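PDB 3TU6: pseudoazurin (Blue copper protein) from Sinorhizobium meliloti, which binds one copper ion and probably serves as a periplasmic electron carrier, electron transfer being the usual role of blue copper proteins. Local coordinates for residues A[88-92]-A[115-119]. Residue numbers count along the deposited sequence, not the author numbering.
Sequences MIGAI and AAEKI. With CU (copper (II) ion), chain B.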
loop_
_atom_site.group_PDB
_atom_site.type_symbol
_atom_site.label_atom_id
_atom_site.label_comp_id
_atom_site.label_asym_id
_atom_site.label_seq_id
_atom_site.Cartn_x
_atom_site.Cartn_y
_atom_site.Cartn_z
ATOM N N MET A 88 4.194 1.234 8.905
ATOM C CA MET A 88 2.865 0.981 8.352
ATOM C C MET A 88 2.755 1.468 6.906
ATOM O O MET A 88 2.220 2.547 6.631
ATOM C CB MET A 88 1.775 1.616 9.224
ATOM C CG MET A 88 0.366 1.212 8.813
ATOM S SD MET A 88 -0.883 1.446 10.092
ATOM C CE MET A 88 -2.327 0.816 9.242
ATOM N N ILE A 89 3.286 0.664 5.988
ATOM C CA ILE A 89 3.104 0.888 4.556
ATOM C C ILE A 89 2.530 -0.369 3.906
ATOM O O ILE A 89 2.598 -1.464 4.474
ATOM C CB ILE A 89 4.422 1.291 3.850
ATOM C CG1 ILE A 89 5.505 0.222 4.037
ATOM C CG2 ILE A 89 4.919 2.630 4.376
ATOM C CD1 ILE A 89 6.710 0.422 3.132
ATOM N N GLY A 90 1.963 -0.197 2.718
ATOM C CA GLY A 90 1.437 -1.311 1.938
ATOM C C GLY A 90 1.656 -1.096 0.457
ATOM O O GLY A 90 2.073 -0.015 0.031
ATOM N N ALA A 91 1.369 -2.128 -0.328
ATOM C CA ALA A 91 1.540 -2.070 -1.773
ATOM C C ALA A 91 0.308 -2.598 -2.496
ATOM O O ALA A 91 -0.368 -3.508 -2.011
ATOM C CB ALA A 91 2.768 -2.864 -2.185
ATOM N N ILE A 92 0.017 -2.004 -3.649
ATOM C CA ILE A 92 -0.977 -2.537 -4.572
ATOM C C ILE A 92 -0.288 -2.731 -5.914
ATOM O O ILE A 92 0.164 -1.763 -6.526
ATOM C CB ILE A 92 -2.183 -1.591 -4.758
ATOM C CG1 ILE A 92 -2.799 -1.224 -3.408
ATOM C CG2 ILE A 92 -3.226 -2.242 -5.658
ATOM C CD1 ILE A 92 -3.989 -0.291 -3.517
ATOM N N ALA A 115 10.081 -2.493 6.118
ATOM C CA ALA A 115 8.761 -2.920 5.651
ATOM C C ALA A 115 8.704 -2.984 4.125
ATOM O O ALA A 115 8.118 -3.908 3.563
ATOM C CB ALA A 115 7.686 -1.982 6.179
ATOM N N ALA A 116 9.312 -2.000 3.466
ATOM C CA ALA A 116 9.371 -1.967 2.004
ATOM C C ALA A 116 10.188 -3.140 1.459
ATOM O O ALA A 116 9.782 -3.787 0.494
ATOM C CB ALA A 116 9.950 -0.645 1.523
ATOM N N GLU A 117 11.330 -3.413 2.089
ATOM C CA GLU A 117 12.174 -4.552 1.713
ATOM C C GLU A 117 11.425 -5.886 1.799
ATOM O O GLU A 117 11.618 -6.762 0.956
ATOM C CB GLU A 117 13.434 -4.600 2.585
ATOM C CG GLU A 117 14.471 -3.537 2.223
ATOM C CD GLU A 117 15.648 -3.490 3.186
ATOM O OE1 GLU A 117 15.789 -4.412 4.020
ATOM O OE2 GLU A 117 16.438 -2.526 3.108
ATOM N N LYS A 118 10.573 -6.030 2.814
ATOM C CA LYS A 118 9.722 -7.214 2.952
ATOM C C LYS A 118 8.671 -7.268 1.841
ATOM O O LYS A 118 8.388 -8.338 1.298
ATOM C CB LYS A 118 9.032 -7.226 4.318
ATOM N N ILE A 119 8.101 -6.110 1.512
ATOM C CA ILE A 119 7.099 -6.004 0.450
ATOM C C ILE A 119 7.689 -6.337 -0.921
ATOM O O ILE A 119 7.074 -7.065 -1.699
ATOM C CB ILE A 119 6.460 -4.595 0.414
ATOM C CG1 ILE A 119 5.513 -4.415 1.602
ATOM C CG2 ILE A 119 5.694 -4.377 -0.886
ATOM C CD1 ILE A 119 5.124 -2.975 1.860
HETATM CU CU CU B . -1.753 3.611 10.990
#
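Two neighbouring residues of one chain face different tasks here: Met88 binds copper through SD, 2.5 Å from CU, while Ile89 begins a strand whose outer face is covered by a helix. The principle illustrated is alternation along an extended backbone. Ile89 and Ala91 direct their CA-to-CB bonds toward the helix, and Gly90 between them has no side chain, its CA coming 4.0 Å from CD1 of Ile119; Met88, just before the strand, has its CA-to-CB bond directed away. Ile89 has the largest share of the strand side, with 69 Å² covered by the helix. Its CG1 lies 3.8 Å from CB of Ala115 and 3.9 Å from CD1 of Ile119, and its CD1 is 3.8 Å from CB of Ala116, so one isoleucine touches Ala115, Ala116 and, one turn on, Ile119. The small alanines let the helix come close at this point. Ile119 also reaches the next two strand residues, its CG2 packing 3.5 Å from CB of Ala91. The side chains meet through apolar contacts, without hydrogen bonds between the segments, and 216 Å² is buried. The axes of strand residues 89-92 and helix residues 115-119 run at 27° to each other and approach to 8.7 Å, which lets residues 115 and 119 follow positions 89 and 91. Strand 89-94 lies between strands 74-79 and 19-27, and Ile119 also touches Val24 of the latter. His42, Cys80 and His83 complete the copper site with Met88. The arrangement is that of a pseudoazurin: a cupredoxin beta-barrel whose C-terminal helix packs against the strand that follows the methionine ligand of the type 1 copper site.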